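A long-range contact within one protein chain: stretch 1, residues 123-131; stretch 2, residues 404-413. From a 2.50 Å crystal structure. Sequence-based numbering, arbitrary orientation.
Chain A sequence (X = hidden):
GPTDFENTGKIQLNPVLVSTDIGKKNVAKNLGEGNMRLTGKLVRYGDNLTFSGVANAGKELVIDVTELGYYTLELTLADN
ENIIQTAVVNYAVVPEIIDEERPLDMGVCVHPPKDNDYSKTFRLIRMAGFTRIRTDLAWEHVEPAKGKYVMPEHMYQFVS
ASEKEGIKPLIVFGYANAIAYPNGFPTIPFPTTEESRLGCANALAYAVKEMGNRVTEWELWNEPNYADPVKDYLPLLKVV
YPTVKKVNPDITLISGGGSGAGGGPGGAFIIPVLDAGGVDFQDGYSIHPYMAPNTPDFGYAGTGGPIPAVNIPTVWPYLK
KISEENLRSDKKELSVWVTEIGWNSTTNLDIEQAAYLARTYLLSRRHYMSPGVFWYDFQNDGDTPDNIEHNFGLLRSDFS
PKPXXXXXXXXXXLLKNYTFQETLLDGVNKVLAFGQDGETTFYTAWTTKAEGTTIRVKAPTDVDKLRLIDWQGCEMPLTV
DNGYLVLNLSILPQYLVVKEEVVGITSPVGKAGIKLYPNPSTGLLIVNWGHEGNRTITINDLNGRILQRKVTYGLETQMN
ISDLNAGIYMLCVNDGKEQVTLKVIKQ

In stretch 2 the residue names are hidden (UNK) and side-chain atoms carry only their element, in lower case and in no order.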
ATOM      1  N   ARG A 123       8.341 -11.294   3.720  1.00 33.46           N
ATOM      2  CA  ARG A 123       7.884 -11.588   5.082  1.00 34.87           C
ATOM      3  C   ARG A 123       7.397 -10.303   5.763  1.00 33.44           C
ATOM      4  O   ARG A 123       6.389 -10.316   6.474  1.00 33.59           O
ATOM      5  CB  ARG A 123       9.012 -12.238   5.890  1.00 37.58           C
ATOM      6  CG  ARG A 123       8.617 -12.775   7.260  1.00 40.55           C
ATOM      7  CD  ARG A 123       9.782 -13.538   7.884  1.00 43.24           C
ATOM      8  NE  ARG A 123       9.806 -13.437   9.347  1.00 45.81           N
ATOM      9  CZ  ARG A 123      10.854 -13.732  10.125  1.00 47.77           C
ATOM     10  NH1 ARG A 123      12.007 -14.164   9.609  1.00 48.00           N
ATOM     11  NH2 ARG A 123      10.751 -13.592  11.447  1.00 48.88           N
ATOM     12  N   LEU A 124       8.113  -9.201   5.534  1.00 31.62           N
ATOM     13  CA  LEU A 124       7.721  -7.889   6.058  1.00 30.50           C
ATOM     14  C   LEU A 124       6.467  -7.337   5.368  1.00 30.11           C
ATOM     15  O   LEU A 124       5.647  -6.687   6.014  1.00 29.58           O
ATOM     16  CB  LEU A 124       8.880  -6.891   5.947  1.00 30.27           C
ATOM     17  CG  LEU A 124      10.100  -7.200   6.825  1.00 30.03           C
ATOM     18  CD1 LEU A 124      11.356  -6.528   6.296  1.00 30.06           C
ATOM     19  CD2 LEU A 124       9.850  -6.784   8.265  1.00 30.30           C
ATOM     20  N   ILE A 125       6.326  -7.595   4.066  1.00 29.65           N
ATOM     21  CA  ILE A 125       5.107  -7.241   3.325  1.00 29.25           C
ATOM     22  C   ILE A 125       3.899  -8.020   3.852  1.00 29.30           C
ATOM     23  O   ILE A 125       2.814  -7.450   3.992  1.00 29.21           O
ATOM     24  CB  ILE A 125       5.267  -7.458   1.795  1.00 29.08           C
ATOM     25  CG1 ILE A 125       6.273  -6.455   1.215  1.00 29.04           C
ATOM     26  CG2 ILE A 125       3.928  -7.305   1.068  1.00 28.98           C
ATOM     27  CD1 ILE A 125       6.887  -6.868  -0.108  1.00 29.03           C
ATOM     28  N   ARG A 126       4.093  -9.310   4.136  1.00 29.27           N
ATOM     29  CA  ARG A 126       3.029 -10.177   4.668  1.00 29.46           C
ATOM     30  C   ARG A 126       2.484  -9.689   6.013  1.00 28.72           C
ATOM     31  O   ARG A 126       1.268  -9.625   6.202  1.00 29.02           O
ATOM     32  CB  ARG A 126       3.522 -11.631   4.800  1.00 30.08           C
ATOM     33  CG  ARG A 126       2.591 -12.586   5.547  1.00 30.88           C
ATOM     34  CD  ARG A 126       1.221 -12.705   4.899  1.00 31.68           C
ATOM     35  NE  ARG A 126       0.333 -13.572   5.678  1.00 32.84           N
ATOM     36  CZ  ARG A 126      -0.285 -13.233   6.814  1.00 33.17           C
ATOM     37  NH1 ARG A 126      -0.141 -12.018   7.351  1.00 33.66           N
ATOM     38  NH2 ARG A 126      -1.069 -14.121   7.423  1.00 33.03           N
ATOM     39  N   MET A 127       3.382  -9.352   6.935  1.00 27.76           N
ATOM     40  CA  MET A 127       2.986  -8.905   8.277  1.00 27.43           C
ATOM     41  C   MET A 127       2.323  -7.516   8.297  1.00 26.68           C
ATOM     42  O   MET A 127       1.685  -7.155   9.286  1.00 25.96           O
ATOM     43  CB  MET A 127       4.188  -8.946   9.234  1.00 27.57           C
ATOM     44  CG  MET A 127       4.666 -10.354   9.554  1.00 27.80           C
ATOM     45  SD  MET A 127       5.988 -10.406  10.784  1.00 28.33           S
ATOM     46  CE  MET A 127       7.351  -9.708   9.856  1.00 27.96           C
ATOM     47  N   ALA A 128       2.492  -6.741   7.223  1.00 26.08           N
ATOM     48  CA  ALA A 128       1.754  -5.482   7.034  1.00 25.64           C
ATOM     49  C   ALA A 128       0.304  -5.694   6.573  1.00 25.39           C
ATOM     50  O   ALA A 128      -0.487  -4.747   6.586  1.00 25.31           O
ATOM     51  CB  ALA A 128       2.484  -4.582   6.049  1.00 25.52           C
ATOM     52  N   GLY A 129      -0.028  -6.914   6.140  1.00 24.67           N
ATOM     53  CA  GLY A 129      -1.401  -7.299   5.800  1.00 24.29           C
ATOM     54  C   GLY A 129      -1.744  -7.266   4.320  1.00 23.87           C
ATOM     55  O   GLY A 129      -2.885  -7.531   3.952  1.00 23.87           O
ATOM     56  N   PHE A 130      -0.768  -6.960   3.465  1.00 23.48           N
ATOM     57  CA  PHE A 130      -1.014  -6.825   2.029  1.00 23.36           C
ATOM     58  C   PHE A 130      -1.204  -8.183   1.349  1.00 23.33           C
ATOM     59  O   PHE A 130      -0.564  -9.171   1.725  1.00 23.42           O
ATOM     60  CB  PHE A 130       0.136  -6.077   1.354  1.00 23.50           C
ATOM     61  CG  PHE A 130       0.324  -4.668   1.852  1.00 23.59           C
ATOM     62  CD1 PHE A 130      -0.552  -3.655   1.464  1.00 23.48           C
ATOM     63  CD2 PHE A 130       1.384  -4.346   2.698  1.00 23.45           C
ATOM     64  CE1 PHE A 130      -0.381  -2.354   1.918  1.00 23.57           C
ATOM     65  CE2 PHE A 130       1.562  -3.048   3.154  1.00 23.54           C
ATOM     66  CZ  PHE A 130       0.679  -2.048   2.763  1.00 23.67           C
ATOM     67  N   THR A 131      -2.100  -8.218   0.360  1.00 23.13           N
ATOM     68  CA  THR A 131      -2.324  -9.394  -0.492  1.00 23.10           C
ATOM     69  C   THR A 131      -1.939  -9.176  -1.960  1.00 23.16           C
ATOM     70  O   THR A 131      -2.080 -10.092  -2.775  1.00 23.28           O
ATOM     71  CB  THR A 131      -3.802  -9.811  -0.465  1.00 23.01           C
ATOM     72  OG1 THR A 131      -4.608  -8.724  -0.930  1.00 22.86           O
ATOM     73  CG2 THR A 131      -4.218 -10.202   0.938  1.00 23.20           C
ATOM     74  N   UNK A 404       3.696   4.323   9.800  1.00 17.94           N
ATOM     75  CA  UNK A 404       2.784   3.907   8.736  1.00 17.80           C
ATOM     76  C   UNK A 404       2.710   2.393   8.542  1.00 17.93           C
ATOM     77  O   UNK A 404       1.667   1.871   8.134  1.00 17.97           O
ATOM     78  c   UNK A 404       3.153   4.589   7.417  1.00 17.72           C
ATOM     79  o   UNK A 404       4.498   4.330   7.071  1.00 17.73           O
ATOM     80  N   UNK A 405       3.809   1.696   8.829  1.00 18.00           N
ATOM     81  CA  UNK A 405       3.820   0.235   8.814  1.00 18.02           C
ATOM     82  C   UNK A 405       2.847  -0.329   9.848  1.00 18.23           C
ATOM     83  O   UNK A 405       2.044  -1.209   9.534  1.00 18.15           O
ATOM     84  c   UNK A 405       5.225  -0.311   9.081  1.00 17.87           C
ATOM     85  o   UNK A 405       5.439  -5.939   8.491  1.00 17.89           O
ATOM     86  c   UNK A 405       5.707  -2.384   7.731  1.00 17.72           C
ATOM     87  c   UNK A 405       4.930  -2.655   9.977  1.00 17.73           C
ATOM     88  c   UNK A 405       5.762  -3.760   7.583  1.00 17.80           C
ATOM     89  c   UNK A 405       5.299  -1.808   8.930  1.00 17.74           C
ATOM     90  c   UNK A 405       5.392  -4.579   8.638  1.00 17.75           C
ATOM     91  c   UNK A 405       4.974  -4.030   9.836  1.00 17.71           C
ATOM     92  N   UNK A 406       2.949   0.170  11.078  1.00 18.55           N
ATOM     93  CA  UNK A 406       2.073  -0.245  12.176  1.00 18.84           C
ATOM     94  C   UNK A 406       0.609   0.009  11.819  1.00 18.93           C
ATOM     95  O   UNK A 406      -0.241  -0.859  12.022  1.00 19.17           O
ATOM     96  c   UNK A 406       2.424   0.517  13.460  1.00 19.06           C
ATOM     97  c   UNK A 406       1.735   0.002  14.721  1.00 19.31           C
ATOM     98  c   UNK A 406       2.405  -1.220  15.330  1.00 19.48           C
ATOM     99  o   UNK A 406       3.581  -1.492  15.092  1.00 19.56           O
ATOM    100  n   UNK A 406       1.649  -1.959  16.137  1.00 19.64           N
ATOM    101  N   UNK A 407       0.331   1.201  11.296  1.00 18.97           N
ATOM    102  CA  UNK A 407      -1.025   1.579  10.878  1.00 18.97           C
ATOM    103  C   UNK A 407      -1.591   0.659   9.798  1.00 18.81           C
ATOM    104  O   UNK A 407      -2.777   0.343   9.825  1.00 18.87           O
ATOM    105  c   UNK A 407      -1.048   3.025  10.402  1.00 19.14           C
ATOM    106  N   UNK A 408      -0.742   0.235   8.862  1.00 18.72           N
ATOM    107  CA  UNK A 408      -1.134  -0.698   7.797  1.00 18.74           C
ATOM    108  C   UNK A 408      -1.509  -2.083   8.335  1.00 18.92           C
ATOM    109  O   UNK A 408      -2.530  -2.652   7.945  1.00 18.92           O
ATOM    110  c   UNK A 408      -0.021  -0.822   6.766  1.00 18.62           C
ATOM    111  N   UNK A 409      -0.675  -2.622   9.220  1.00 19.08           N
ATOM    112  CA  UNK A 409      -0.929  -3.930   9.830  1.00 19.19           C
ATOM    113  C   UNK A 409      -2.214  -3.929  10.656  1.00 19.20           C
ATOM    114  O   UNK A 409      -3.015  -4.869  10.570  1.00 19.19           O
ATOM    115  c   UNK A 409       0.251  -4.353  10.693  1.00 19.28           C
ATOM    116  N   UNK A 410      -2.414  -2.868  11.435  1.00 19.06           N
ATOM    117  CA  UNK A 410      -3.583  -2.762  12.306  1.00 19.09           C
ATOM    118  C   UNK A 410      -4.862  -2.576  11.480  1.00 19.42           C
ATOM    119  O   UNK A 410      -5.847  -3.284  11.712  1.00 19.86           O
ATOM    120  c   UNK A 410      -4.702  -1.432  14.156  1.00 19.00           C
ATOM    121  c   UNK A 410      -3.419  -1.637  13.357  1.00 18.94           C
ATOM    122  c   UNK A 410      -2.260  -1.951  14.297  1.00 18.88           C
ATOM    123  N   UNK A 411      -4.846  -1.653  10.514  1.00 19.36           N
ATOM    124  CA  UNK A 411      -6.032  -1.407   9.678  1.00 19.60           C
ATOM    125  C   UNK A 411      -6.398  -2.627   8.815  1.00 20.00           C
ATOM    126  O   UNK A 411      -7.577  -2.880   8.572  1.00 20.06           O
ATOM    127  c   UNK A 411      -7.280   0.363   8.366  1.00 19.25           C
ATOM    128  c   UNK A 411      -5.906  -0.113   8.823  1.00 19.37           C
ATOM    129  c   UNK A 411      -4.976  -0.299   7.630  1.00 19.28           C
ATOM    130  N   UNK A 412      -5.387  -3.374   8.368  1.00 20.49           N
ATOM    131  CA  UNK A 412      -5.597  -4.643   7.670  1.00 20.75           C
ATOM    132  C   UNK A 412      -6.276  -5.686   8.558  1.00 21.22           C
ATOM    133  O   UNK A 412      -7.194  -6.375   8.110  1.00 21.13           O
ATOM    134  c   UNK A 412      -4.275  -5.190   7.154  1.00 20.87           C
ATOM    135  N   UNK A 413      -5.819  -5.796   9.810  1.00 21.55           N
ATOM    136  CA  UNK A 413      -6.362  -6.775  10.766  1.00 21.92           C
ATOM    137  C   UNK A 413      -7.829  -6.533  11.146  1.00 22.28           C
ATOM    138  O   UNK A 413      -8.545  -7.475  11.486  1.00 22.18           O
ATOM    139  c   UNK A 413      -5.513  -6.818  12.043  1.00 21.84           C
ATOM    140  o   UNK A 413      -5.763  -5.694  12.866  1.00 21.94           O
TER

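Position 404 carries one carbon followed by one oxygen, the pattern of a hydroxymethyl group. With chi1 at 56° (p) and the side chain out of reach of stretch 1, it takes no part in the contact; its oxygen is hydrogen-bonded elsewhere in the structure. This is Ser404.

Position 405 has one carbon leading to a ring of six carbons that bears a single oxygen, a phenol. Its CA-to-CB bond points sideways, yet with chi1 at -174° (t) the ring reaches across, and its oxygen lies 2.6 Å from Leu124 O, near the ring plane, as a phenolic donor should. The residue is Tyr405, and the bond runs from Tyr405 OH to Leu124 O. Two neighbours crowd the same oxygen: Met127 CB and Ala128 N each lie 3.3 Å from Tyr405 OH, but the angle at the amide is too poor for a hydrogen bond. Ala128 CB packs 3.7 Å from Tyr405 CE2, obliquely to the ring.

At position 406, three carbons end in a group of one oxygen and one nitrogen, a carboxamide; three carbons rather than two make it Gln406. Its CA-to-CB bond points away from stretch 1, and the side chain makes no contact with it.

Position 407 has one carbon and nothing beyond it, out of reach of stretch 1: Ala407.

Position 408 again has a single carbon, now directed toward stretch 1, where its CB meets Phe130 CZ at 4.2 Å. A side chain of one carbon makes this Ala408. Its backbone oxygen is 3.2 Å from Ala128 O, a pair of acceptors that cannot bond; Ala408 O instead accepts the amide of position 412 within the helix.

Position 409, likewise one carbon, is Ala409. Its CB sits 3.4 Å from Met127 O, and Ala409 CA approaches Ala128 O at 3.4 Å in a CA-H...O contact with 136° at the hydrogen. The two CA atoms of Ala128 and Ala409 are 4.2 Å apart, the closest CA pairing across the stretches.

Positions 410 and 411 each show one carbon carrying two others, so both are valines. The CA-to-CB bond points away in Val410 (chi1 174°, t) and sideways in Val411 (chi1 76°, p); neither touches stretch 1.

Position 412 is a lone carbon pointing toward stretch 1, 3.8 Å from Gly129 CA: Ala412.

Position 413 has one carbon and then one oxygen, with no contact to stretch 1: Ser413. Ser413 OG donates to Val410 O at 2.7 Å, turning the hydroxyl back onto its own helix.

The contact works by close backbone approach anchored at one polar point. Where stretch 1 leaves its helix, Gly129 adopts positive phi (99°) in a Schellman motif, and its lack of a side chain leaves room for the helix of stretch 2: an ideal CB there would fall 2.3 Å from Ala412 CB, and the backbone angles alone already call for glycine. Small side chains at Ala408, Ala409 and Ala412 admit this turn, while Tyr405 bridges to the preceding helix. In all, 322 Å² is buried, both sides summed.

Stretch 2 404-413: SYQAAAVVAS
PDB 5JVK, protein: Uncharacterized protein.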